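Local structure of stage II sporulation protein Q (Bacillus subtilis, 3TUF) at residues Gly102-Ala107 with Tyr115-Glu120. The protein forms, together with SpoIIIAH, an intercellular channel between mother cell and forespore during sporulation, and takes part in forespore engulfment. Sequence-based numbering, arbitrary orientation.
Sequences GTVVKA and YVVEVE
Lys106 and Glu118 both carry CG anti to the backbone N (chi1 -165° and 171°), and their side chains rise from one face of the sheet, CB to CB at 3.7 Å. Glu118 runs on extended, whereas Lys106 passes its CD alongside Val116 CG1, and the bend at chi3 (-93°) turns CE toward Glu118 OE2 (4.0 Å). The ammonium and carboxylate do not meet: Lys106 NZ stays 4.8 Å from Glu118 OE2, and one water accepts from NZ and donates to OE2. Val105 flanks the same glutamate, its CG2 3.8 Å from Glu118 CG, while its CG1 packs on Glu120 CB. The backbones pair antiparallel. Thr103 and Glu120 exchange two hydrogen bonds, Val104 faces Val119 as a non-hydrogen-bonded pair, and between Val104 and Lys106 the register slips by one residue. Glu118 O receives Val105 N at 2.9 Å, close to the direction the carbonyl points, and Lys106 N only weakly at 3.3 Å; Glu118 N returns a bond to Lys106 O. On the other face, Val104 CG2 meets Val119 CG2 at 4.2 Å, and Ala107 CB lies against Val117 CG2. Val104, Val117 and Val119 here are buried, touching Val137, Val143 and, on strand 125-132, Leu132 and Tyr129; the first face bears the charged groups. Val105 and Lys106 set opposite the single Glu118 make a classic beta bulge, here within a beta hairpin of the M23 peptidase-like domain.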
ATOM      1  N   GLY A 102      -1.659 -44.968   1.028  1.00 59.47           N
ATOM      2  CA  GLY A 102      -0.972 -44.040   0.161  1.00 50.92           C
ATOM      3  C   GLY A 102       0.497 -44.233   0.220  1.00 63.79           C
ATOM      4  O   GLY A 102       0.971 -45.294   0.610  1.00 67.68           O
ATOM      5  N   THR A 103       1.220 -43.197  -0.165  1.00 58.44           N
ATOM      6  CA  THR A 103       2.664 -43.259  -0.211  1.00 53.07           C
ATOM      7  C   THR A 103       3.209 -42.173   0.658  1.00 54.30           C
ATOM      8  O   THR A 103       2.799 -41.022   0.538  1.00 57.14           O
ATOM      9  CB  THR A 103       3.149 -42.985  -1.599  1.00 51.97           C
ATOM     10  OG1 THR A 103       2.579 -43.956  -2.471  1.00 61.45           O
ATOM     11  CG2 THR A 103       4.656 -43.082  -1.649  1.00 51.38           C
ATOM     12  N   VAL A 104       4.159 -42.534   1.510  1.00 42.18           N
ATOM     13  CA  VAL A 104       4.755 -41.600   2.446  1.00 50.08           C
ATOM     14  C   VAL A 104       5.607 -40.655   1.650  1.00 55.52           C
ATOM     15  O   VAL A 104       6.604 -41.087   1.058  1.00 61.15           O
ATOM     16  CB  VAL A 104       5.665 -42.312   3.466  1.00 49.85           C
ATOM     17  CG1 VAL A 104       6.516 -41.272   4.289  1.00 48.06           C
ATOM     18  CG2 VAL A 104       4.820 -43.211   4.347  1.00 46.45           C
ATOM     19  N   VAL A 105       5.229 -39.380   1.597  1.00 53.87           N
ATOM     20  CA  VAL A 105       6.053 -38.471   0.849  1.00 48.74           C
ATOM     21  C   VAL A 105       6.927 -37.681   1.784  1.00 46.38           C
ATOM     22  O   VAL A 105       7.831 -37.037   1.353  1.00 58.68           O
ATOM     23  CB  VAL A 105       5.239 -37.596  -0.128  1.00 55.83           C
ATOM     24  CG1 VAL A 105       4.727 -38.477  -1.291  1.00 53.52           C
ATOM     25  CG2 VAL A 105       4.079 -36.856   0.587  1.00 52.41           C
ATOM     26  N   LYS A 106       6.693 -37.775   3.082  1.00 48.37           N
ATOM     27  CA  LYS A 106       7.522 -37.005   3.994  1.00 49.67           C
ATOM     28  C   LYS A 106       7.616 -37.659   5.347  1.00 47.72           C
ATOM     29  O   LYS A 106       6.601 -38.090   5.912  1.00 53.68           O
ATOM     30  CB  LYS A 106       6.965 -35.592   4.169  1.00 36.73           C
ATOM     31  CG  LYS A 106       7.988 -34.681   4.801  1.00 42.18           C
ATOM     32  CD  LYS A 106       7.410 -33.562   5.627  1.00 47.76           C
ATOM     33  CE  LYS A 106       7.209 -32.257   4.862  1.00 59.74           C
ATOM     34  NZ  LYS A 106       7.319 -31.173   5.870  1.00 68.66           N
ATOM     35  N   ALA A 107       8.825 -37.740   5.882  1.00 42.67           N
ATOM     36  CA  ALA A 107       8.993 -38.302   7.233  1.00 41.70           C
ATOM     37  C   ALA A 107      10.234 -37.743   7.894  1.00 50.95           C
ATOM     38  O   ALA A 107      11.351 -38.250   7.625  1.00 50.78           O
ATOM     39  CB  ALA A 107       9.057 -39.755   7.161  1.00 40.63           C
ATOM     40  N   TYR A 115       8.380 -35.244  14.991  1.00 29.32           N
ATOM     41  CA  TYR A 115       8.280 -35.901  13.678  1.00 35.39           C
ATOM     42  C   TYR A 115       7.078 -35.516  12.844  1.00 35.12           C
ATOM     43  O   TYR A 115       5.996 -35.275  13.372  1.00 37.59           O
ATOM     44  CB  TYR A 115       8.261 -37.377  13.859  1.00 37.86           C
ATOM     45  CG  TYR A 115       9.626 -37.944  13.934  1.00 42.08           C
ATOM     46  CD1 TYR A 115      10.326 -38.298  12.755  1.00 42.72           C
ATOM     47  CD2 TYR A 115      10.230 -38.194  15.199  1.00 38.25           C
ATOM     48  CE1 TYR A 115      11.627 -38.912  12.833  1.00 35.40           C
ATOM     49  CE2 TYR A 115      11.517 -38.799  15.293  1.00 42.76           C
ATOM     50  CZ  TYR A 115      12.182 -39.141  14.100  1.00 40.54           C
ATOM     51  OH  TYR A 115      13.406 -39.724  14.205  1.00 39.67           O
ATOM     52  N   VAL A 116       7.240 -35.464  11.539  1.00 33.60           N
ATOM     53  CA  VAL A 116       6.124 -35.050  10.714  1.00 35.45           C
ATOM     54  C   VAL A 116       6.104 -36.064   9.633  1.00 35.10           C
ATOM     55  O   VAL A 116       7.161 -36.334   9.038  1.00 38.04           O
ATOM     56  CB  VAL A 116       6.336 -33.649  10.045  1.00 33.33           C
ATOM     57  CG1 VAL A 116       5.180 -33.327   9.052  1.00 28.63           C
ATOM     58  CG2 VAL A 116       6.516 -32.482  11.089  1.00 33.15           C
ATOM     59  N   VAL A 117       4.930 -36.664   9.401  1.00 39.24           N
ATOM     60  CA  VAL A 117       4.759 -37.607   8.302  1.00 41.61           C
ATOM     61  C   VAL A 117       3.624 -37.112   7.435  1.00 43.58           C
ATOM     62  O   VAL A 117       2.612 -36.595   7.929  1.00 41.56           O
ATOM     63  CB  VAL A 117       4.420 -39.021   8.783  1.00 33.84           C
ATOM     64  CG1 VAL A 117       4.087 -39.975   7.567  1.00 33.39           C
ATOM     65  CG2 VAL A 117       5.543 -39.588   9.703  1.00 36.38           C
ATOM     66  N   GLU A 118       3.783 -37.281   6.135  1.00 44.76           N
ATOM     67  CA  GLU A 118       2.774 -36.825   5.238  1.00 43.89           C
ATOM     68  C   GLU A 118       2.562 -37.933   4.253  1.00 41.09           C
ATOM     69  O   GLU A 118       3.508 -38.435   3.674  1.00 46.08           O
ATOM     70  CB  GLU A 118       3.245 -35.553   4.566  1.00 43.23           C
ATOM     71  CG  GLU A 118       2.367 -35.082   3.433  1.00 56.45           C
ATOM     72  CD  GLU A 118       2.706 -33.658   2.865  1.00 72.58           C
ATOM     73  OE1 GLU A 118       2.087 -33.358   1.827  1.00 70.84           O
ATOM     74  OE2 GLU A 118       3.542 -32.859   3.420  1.00 63.32           O
ATOM     75  N   VAL A 119       1.316 -38.346   4.091  1.00 48.47           N
ATOM     76  CA  VAL A 119       1.010 -39.487   3.220  1.00 45.49           C
ATOM     77  C   VAL A 119       0.178 -38.973   2.066  1.00 50.81           C
ATOM     78  O   VAL A 119      -0.842 -38.292   2.261  1.00 52.66           O
ATOM     79  CB  VAL A 119       0.324 -40.697   3.983  1.00 48.92           C
ATOM     80  CG1 VAL A 119      -0.024 -41.871   3.027  1.00 36.52           C
ATOM     81  CG2 VAL A 119       1.217 -41.205   5.060  1.00 39.96           C
ATOM     82  N   GLU A 120       0.672 -39.267   0.869  1.00 54.48           N
ATOM     83  CA  GLU A 120       0.019 -38.958  -0.388  1.00 57.31           C
ATOM     84  C   GLU A 120      -1.041 -40.008  -0.695  1.00 57.34           C
ATOM     85  O   GLU A 120      -0.732 -41.222  -0.662  1.00 67.70           O
ATOM     86  CB  GLU A 120       1.087 -39.087  -1.449  1.00 70.57           C
ATOM     87  CG  GLU A 120       0.618 -39.040  -2.866  1.00 72.77           C
ATOM     88  CD  GLU A 120       1.213 -37.854  -3.536  1.00 81.12           C
ATOM     89  OE1 GLU A 120       1.208 -36.793  -2.864  1.00 88.52           O
ATOM     90  OE2 GLU A 120       1.719 -37.983  -4.686  1.00 94.70           O
TER
HETATM   91  O   HOH W   1       4.151 -30.988   6.036  1.00 49.44           O